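Local coordinates for protein sugar phosphate isomerase/epimerase (Parabacteroides distasonis, PDB 3L23) that binds a magnesium ion in a TIM-barrel fold and probably works as a sugar phosphate isomerase or epimerase, at residues Tyr164-Met169 with Tyr218-Gly223; Leu241-Arg246 with Met255-Ile260. All blocks are in the same frame, centred on the assembly; numbering follows the deposited sequence. Where two conformers were deposited one is given.

How the contacts relate
Both contacts lie at the magnesium end of one TIM barrel. Contact 1, only partly buried, sets the loop that follows strand 162-165 against the short helix 217-222; its chemistry is mixed, with an edge-to-face aromatic pair and two side-chain hydrogen bonds. Contact 2 is buried and mostly apolar, packing strand 238-243 and the loop after it against helix 257-267 and the residues just before it. Each brings one histidine to the same magnesium, His-165 and His-242, and two waters on the metal are common to both. They also touch directly: Tyr-218 OH lies 2.8 Å from Arg-246 NE, a probable hydrogen bond.

Contact 1: Tyr164-Met169 with Tyr218-Gly223; sequences YHNHNM and YWTVMG. With MG (magnesium ion), chain B.
His-167 and Trp-219 form the aromatic part of this contact, an edge-to-face pair in which the imidazole edge is turned toward the indole face. The planes stand at 62°, and His-167 CD2 is 3.7 Å from Trp-219 NE1, displaced toward the rim of the indole. Closer still, the tryptophan's CB presses on the loop backbone, His-167 CA lying 3.4 Å from Trp-219 CB. The other indole face carries the Tyr-218 ring edge, CE2 lying over its centre, which sandwiches the indole between two aromatic neighbours.

Two amide groups supply the hydrogen bonds. Asn-168 has CG between its backbone N and carbonyl carbon (chi1 58°), which sets the amide beside the indole's benzene edge, with CG 3.6 Å from Trp-219 CE3. Asn-168 ND2 donates to Met-222 O over 3.2 Å, nearly straight at the hydrogen and in the amide plane, but from above the carbonyl plane of its acceptor. Asn-166 ND2 serves two acceptors: His-167 O at 2.9 Å, which pins the amide to its own loop, and Thr-220 OG1 at 3.3 Å, a longer and more bent bond. Thr-220 OG1 is also hydrogen-bonded to Asp-216 O, while Asn-166 OD1 accepts from Asp-216 N, so this amide spans from the loop to the start of the helix.

The metal bond belongs to His-165, whose NE2 is 2.2 Å from the magnesium. Asp-216, His-242 and Glu-275 complete the protein ligands; Asp-216 also accepts from Trp-219 N through OD1, linking the tryptophan's backbone to a metal ligand. In the TIM barrel, strand 162-165 pairs in parallel with strands 124-127 and 211-216, and helix 217-222 directly follows the latter, packing against the loop that leaves strand 162-165.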
loop_
_atom_site.group_PDB
_atom_site.type_symbol
_atom_site.label_atom_id
_atom_site.label_comp_id
_atom_site.label_asym_id
_atom_site.label_seq_id
_atom_site.Cartn_x
_atom_site.Cartn_y
_atom_site.Cartn_z
ATOM N N TYR A 164 -5.630 1.353 -4.056
ATOM C CA TYR A 164 -4.846 0.294 -4.697
ATOM C C TYR A 164 -3.353 0.615 -4.688
ATOM O O TYR A 164 -2.946 1.680 -5.179
ATOM C CB TYR A 164 -5.307 0.057 -6.156
ATOM C CG TYR A 164 -4.613 -1.160 -6.760
ATOM C CD1 TYR A 164 -5.025 -2.443 -6.459
ATOM C CD2 TYR A 164 -3.453 -1.001 -7.534
ATOM C CE1 TYR A 164 -4.336 -3.543 -6.967
ATOM C CE2 TYR A 164 -2.783 -2.085 -8.036
ATOM C CZ TYR A 164 -3.234 -3.347 -7.735
ATOM O OH TYR A 164 -2.590 -4.451 -8.229
ATOM N N HIS A 165 -2.556 -0.334 -4.170
ATOM C CA HIS A 165 -1.079 -0.247 -4.124
ATOM C C HIS A 165 -0.476 -1.222 -5.124
ATOM O O HIS A 165 -0.804 -2.418 -5.176
ATOM C CB HIS A 165 -0.567 -0.504 -2.682
ATOM C CG HIS A 165 0.885 -0.894 -2.578
ATOM N ND1 HIS A 165 1.342 -2.142 -2.952
ATOM C CD2 HIS A 165 1.969 -0.234 -2.088
ATOM C CE1 HIS A 165 2.643 -2.228 -2.720
ATOM N NE2 HIS A 165 3.049 -1.083 -2.193
ATOM N N ASN A 166 0.482 -0.724 -5.912
ATOM C CA ASN A 166 1.104 -1.489 -6.957
ATOM C C ASN A 166 2.476 -2.025 -6.578
ATOM O O ASN A 166 3.155 -1.460 -5.714
ATOM C CB ASN A 166 1.340 -0.618 -8.183
ATOM C CG ASN A 166 2.304 0.547 -7.890
ATOM O OD1 ASN A 166 1.950 1.539 -7.206
ATOM N ND2 ASN A 166 3.538 0.444 -8.430
ATOM N N HIS A 167 2.844 -3.132 -7.224
ATOM C CA HIS A 167 4.252 -3.525 -7.359
ATOM C C HIS A 167 4.645 -3.266 -8.823
ATOM O O HIS A 167 4.284 -2.218 -9.362
ATOM C CB HIS A 167 4.528 -4.951 -6.896
ATOM C CG HIS A 167 4.232 -5.182 -5.439
ATOM N ND1 HIS A 167 2.956 -5.370 -4.964
ATOM C CD2 HIS A 167 5.049 -5.286 -4.362
ATOM C CE1 HIS A 167 2.987 -5.571 -3.657
ATOM N NE2 HIS A 167 4.248 -5.528 -3.259
ATOM N N ASN A 168 5.373 -4.158 -9.473
ATOM C CA ASN A 168 5.755 -3.923 -10.868
ATOM C C ASN A 168 5.018 -4.768 -11.869
ATOM O O ASN A 168 5.104 -4.490 -13.064
ATOM C CB ASN A 168 7.289 -4.055 -11.065
ATOM C CG ASN A 168 7.850 -5.399 -10.661
ATOM O OD1 ASN A 168 7.201 -6.216 -9.980
ATOM N ND2 ASN A 168 9.129 -5.613 -11.029
HETATM N N MSE A 169 4.280 -5.774 -11.407
HETATM C CA MSE A 169 3.520 -6.612 -12.332
HETATM C C MSE A 169 2.476 -5.812 -13.096
HETATM O O MSE A 169 2.060 -6.214 -14.183
HETATM C CB MSE A 169 2.792 -7.778 -11.624
HETATM C CG MSE A 169 3.653 -8.796 -10.876
HETATM SE SE MSE A 169 4.051 -8.094 -9.035
HETATM C CE MSE A 169 2.400 -7.237 -8.696
ATOM N N TYR A 218 9.203 2.936 -5.727
ATOM C CA TYR A 218 10.257 1.990 -6.055
ATOM C C TYR A 218 9.745 0.944 -7.058
ATOM O O TYR A 218 10.408 0.637 -8.076
ATOM C CB TYR A 218 10.749 1.258 -4.809
ATOM C CG TYR A 218 11.679 0.091 -5.068
ATOM C CD1 TYR A 218 13.039 0.262 -5.367
ATOM C CD2 TYR A 218 11.216 -1.249 -5.033
ATOM C CE1 TYR A 218 13.873 -0.815 -5.549
ATOM C CE2 TYR A 218 12.026 -2.279 -5.219
ATOM C CZ TYR A 218 13.373 -2.095 -5.496
ATOM O OH TYR A 218 14.225 -3.129 -5.696
ATOM N N TRP A 219 8.591 0.350 -6.748
ATOM C CA TRP A 219 8.110 -0.694 -7.625
ATOM C C TRP A 219 7.699 -0.146 -8.980
ATOM O O TRP A 219 7.714 -0.866 -9.969
ATOM C CB TRP A 219 6.992 -1.521 -6.974
ATOM C CG TRP A 219 7.562 -2.439 -5.938
ATOM C CD1 TRP A 219 7.483 -2.299 -4.597
ATOM C CD2 TRP A 219 8.347 -3.617 -6.176
ATOM N NE1 TRP A 219 8.172 -3.289 -3.980
ATOM C CE2 TRP A 219 8.691 -4.140 -4.924
ATOM C CE3 TRP A 219 8.773 -4.278 -7.324
ATOM C CZ2 TRP A 219 9.463 -5.282 -4.776
ATOM C CZ3 TRP A 219 9.516 -5.441 -7.198
ATOM C CH2 TRP A 219 9.887 -5.922 -5.919
ATOM N N THR A 220 7.341 1.120 -9.054
ATOM C CA THR A 220 7.075 1.808 -10.349
ATOM C C THR A 220 8.333 1.845 -11.205
ATOM O O THR A 220 8.342 1.423 -12.389
ATOM C CB THR A 220 6.453 3.231 -10.147
ATOM O OG1 THR A 220 5.276 3.089 -9.346
ATOM C CG2 THR A 220 6.075 3.877 -11.501
ATOM N N VAL A 221 9.441 2.247 -10.585
ATOM C CA VAL A 221 10.722 2.211 -11.265
ATOM C C VAL A 221 11.123 0.772 -11.677
ATOM O O VAL A 221 11.625 0.551 -12.784
ATOM C CB VAL A 221 11.810 2.923 -10.409
ATOM C CG1 VAL A 221 13.228 2.769 -11.023
ATOM C CG2 VAL A 221 11.415 4.445 -10.182
HETATM N N MSE A 222 10.814 -0.205 -10.831
HETATM C CA MSE A 222 11.125 -1.614 -11.112
HETATM C C MSE A 222 10.223 -2.167 -12.178
HETATM O O MSE A 222 10.474 -3.282 -12.706
HETATM C CB MSE A 222 11.000 -2.449 -9.846
HETATM C CG MSE A 222 12.048 -2.155 -8.817
HETATM SE SE MSE A 222 13.805 -2.754 -9.252
HETATM C CE MSE A 222 13.346 -4.569 -8.768
ATOM N N GLY A 223 9.177 -1.405 -12.519
ATOM C CA GLY A 223 8.352 -1.694 -13.691
ATOM C C GLY A 223 8.675 -0.879 -14.939
ATOM O O GLY A 223 7.843 -0.794 -15.860
HETATM MG MG MG B . 5.018 -0.769 -1.171
HETATM O O HOH W 1 5.661 -2.623 -1.998
HETATM O O HOH W 2 3.988 -2.318 0.291
#

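Contact 2: Leu241-Arg246 with Met255-Ile260; sequences LHIKDR and MNFEMI. With MG (magnesium ion), chain B.
Phe-257 projects from the first turn of helix 257-267 as the main bump, and the chain from Ile-243 to Asp-245 forms the hollow that takes it. Ile-243 CG2, anti to its backbone N, packs 3.8 Å from Phe-257 CE1. At the ring's tip Lys-244 O lies near the ring plane, 3.5 Å from Phe-257 CZ; this carbonyl oxygen is buried without a hydrogen-bond partner in the model. Asp-245 closes the far side of the hollow, its OD2 at the ring edge 3.5 Å from Phe-257 CE2 and its carboxylate plane 70° from the ring.

Met-255, a selenomethionine, folds back through bends at chi2 and chi3. Met-255 CB sits over one face of the Phe-257 ring, toward its rim, and Met-255 CG is 3.5 Å from Asp-245 OD1. The carboxylate is held from several directions: OD1 by Arg-246 N and Ser-252 OG, OD2 by Gly-250 N. An alanine in place of Asp-245 would probably leave Ser-252 OG and the Gly-250 and Arg-246 amides without this acceptor and open a gap beside Phe-257 and Met-255.

One turn farther along the helix, Ile-260 CG2 rests against two adjoining strand methyls, 4.0 Å from Ile-243 CD1 and 4.2 Å from Leu-241 CD1. On the barrel's inner side, His-242 ND1 binds magnesium at 2.3 Å. The contact joins the strand and helix of a beta-alpha-beta unit completed by strand 272-274, while Val-228 of helix 227-233 packs against Ile-260 and Val-221 of helix 217-222 against Met-255.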
loop_
_atom_site.group_PDB
_atom_site.type_symbol
_atom_site.label_atom_id
_atom_site.label_comp_id
_atom_site.label_asym_id
_atom_site.label_seq_id
_atom_site.Cartn_x
_atom_site.Cartn_y
_atom_site.Cartn_z
ATOM N N LEU A 241 1.600 7.952 -1.292
ATOM C CA LEU A 241 2.779 7.271 -1.815
ATOM C C LEU A 241 3.411 6.272 -0.842
ATOM O O LEU A 241 3.317 6.416 0.360
ATOM C CB LEU A 241 3.915 8.261 -2.179
ATOM C CG LEU A 241 3.648 9.369 -3.205
ATOM C CD1 LEU A 241 4.894 10.192 -3.435
ATOM C CD2 LEU A 241 3.166 8.713 -4.505
ATOM N N HIS A 242 4.038 5.237 -1.393
ATOM C CA HIS A 242 5.077 4.521 -0.678
ATOM C C HIS A 242 6.415 5.059 -1.132
ATOM O O HIS A 242 6.685 5.140 -2.340
ATOM C CB HIS A 242 5.033 3.019 -0.937
ATOM C CG HIS A 242 4.115 2.285 -0.016
ATOM N ND1 HIS A 242 4.118 0.901 0.071
ATOM C CD2 HIS A 242 3.157 2.727 0.827
ATOM C CE1 HIS A 242 3.220 0.547 0.980
ATOM N NE2 HIS A 242 2.626 1.629 1.448
ATOM N N ILE A 243 7.225 5.472 -0.152
ATOM C CA ILE A 243 8.587 5.952 -0.366
ATOM C C ILE A 243 9.509 4.803 0.029
ATOM O O ILE A 243 9.531 4.343 1.184
ATOM C CB ILE A 243 8.875 7.232 0.475
ATOM C CG1 ILE A 243 7.932 8.404 0.131
ATOM C CG2 ILE A 243 10.339 7.718 0.368
ATOM C CD1 ILE A 243 7.935 8.885 -1.312
ATOM N N LYS A 244 10.235 4.297 -0.971
ATOM C CA LYS A 244 10.975 3.055 -0.874
ATOM C C LYS A 244 12.161 3.115 -1.813
ATOM O O LYS A 244 12.057 3.767 -2.864
ATOM C CB LYS A 244 10.076 1.892 -1.302
ATOM C CG LYS A 244 10.657 0.559 -1.074
ATOM C CD LYS A 244 9.766 -0.603 -1.480
ATOM C CE LYS A 244 10.477 -1.907 -1.196
ATOM N NZ LYS A 244 11.837 -2.051 -1.860
ATOM N N ASP A 245 13.247 2.419 -1.463
ATOM C CA ASP A 245 14.460 2.293 -2.289
ATOM C C ASP A 245 14.742 0.778 -2.340
ATOM O O ASP A 245 13.909 -0.018 -1.881
ATOM C CB ASP A 245 15.614 3.109 -1.648
ATOM C CG ASP A 245 16.698 3.533 -2.635
ATOM O OD1 ASP A 245 16.973 2.829 -3.648
ATOM O OD2 ASP A 245 17.364 4.571 -2.348
ATOM N N ARG A 246 15.876 0.370 -2.896
ATOM C CA ARG A 246 16.297 -1.031 -2.846
ATOM C C ARG A 246 16.422 -1.488 -1.395
ATOM O O ARG A 246 15.958 -2.594 -1.017
ATOM C CB ARG A 246 17.609 -1.191 -3.581
ATOM C CG ARG A 246 18.300 -2.537 -3.480
ATOM C CD ARG A 246 17.449 -3.719 -3.832
ATOM N NE ARG A 246 16.882 -3.668 -5.180
ATOM C CZ ARG A 246 17.447 -4.119 -6.299
ATOM N NH1 ARG A 246 18.666 -4.629 -6.325
ATOM N NH2 ARG A 246 16.755 -4.033 -7.425
HETATM N N MSE A 255 16.291 5.816 -7.777
HETATM C CA MSE A 255 15.470 6.732 -7.027
HETATM C C MSE A 255 16.045 8.156 -6.950
HETATM O O MSE A 255 17.168 8.413 -6.463
HETATM C CB MSE A 255 15.123 6.232 -5.609
HETATM C CG MSE A 255 14.723 4.759 -5.522
HETATM SE SE MSE A 255 13.543 4.177 -6.898
HETATM C CE MSE A 255 12.164 5.380 -6.420
ATOM N N ASN A 256 15.236 9.039 -7.490
ATOM C CA ASN A 256 15.451 10.465 -7.365
ATOM C C ASN A 256 14.421 10.985 -6.347
ATOM O O ASN A 256 13.334 11.471 -6.710
ATOM C CB ASN A 256 15.281 11.180 -8.700
ATOM C CG ASN A 256 15.685 12.657 -8.610
ATOM O OD1 ASN A 256 15.791 13.213 -7.522
ATOM N ND2 ASN A 256 15.976 13.261 -9.747
ATOM N N PHE A 257 14.754 10.880 -5.073
ATOM C CA PHE A 257 13.808 11.336 -4.040
ATOM C C PHE A 257 13.565 12.867 -4.055
ATOM O O PHE A 257 12.440 13.292 -3.771
ATOM C CB PHE A 257 14.222 10.834 -2.665
ATOM C CG PHE A 257 14.095 9.361 -2.517
ATOM C CD1 PHE A 257 12.863 8.730 -2.697
ATOM C CD2 PHE A 257 15.217 8.593 -2.243
ATOM C CE1 PHE A 257 12.783 7.338 -2.543
ATOM C CE2 PHE A 257 15.140 7.222 -2.112
ATOM C CZ PHE A 257 13.932 6.609 -2.238
ATOM N N GLU A 258 14.553 13.667 -4.431
ATOM C CA GLU A 258 14.328 15.117 -4.508
ATOM C C GLU A 258 13.185 15.419 -5.470
ATOM O O GLU A 258 12.282 16.176 -5.132
ATOM C CB GLU A 258 15.609 15.865 -4.882
ATOM C CG GLU A 258 15.442 17.387 -4.913
ATOM C CD GLU A 258 16.723 18.127 -5.194
ATOM O OE1 GLU A 258 17.785 17.488 -5.414
ATOM O OE2 GLU A 258 16.678 19.373 -5.183
HETATM N N MSE A 259 13.213 14.829 -6.661
HETATM C CA MSE A 259 12.167 15.052 -7.659
HETATM C C MSE A 259 10.848 14.436 -7.240
HETATM O O MSE A 259 9.790 15.016 -7.474
HETATM C CB MSE A 259 12.629 14.547 -9.056
HETATM C CG MSE A 259 11.735 14.906 -10.185
HETATM SE SE MSE A 259 11.815 16.811 -10.605
HETATM C CE MSE A 259 9.842 17.073 -10.510
ATOM N N ILE A 260 10.895 13.233 -6.656
ATOM C CA ILE A 260 9.691 12.574 -6.162
ATOM C C ILE A 260 8.979 13.461 -5.122
ATOM O O ILE A 260 7.782 13.690 -5.237
ATOM C CB ILE A 260 9.998 11.184 -5.600
ATOM C CG1 ILE A 260 10.282 10.240 -6.755
ATOM C CG2 ILE A 260 8.848 10.646 -4.757
ATOM C CD1 ILE A 260 10.887 8.917 -6.319
HETATM MG MG MG B . 5.018 -0.769 -1.171
HETATM O O HOH W 1 5.661 -2.623 -1.998
HETATM O O HOH W 2 3.988 -2.318 0.291
#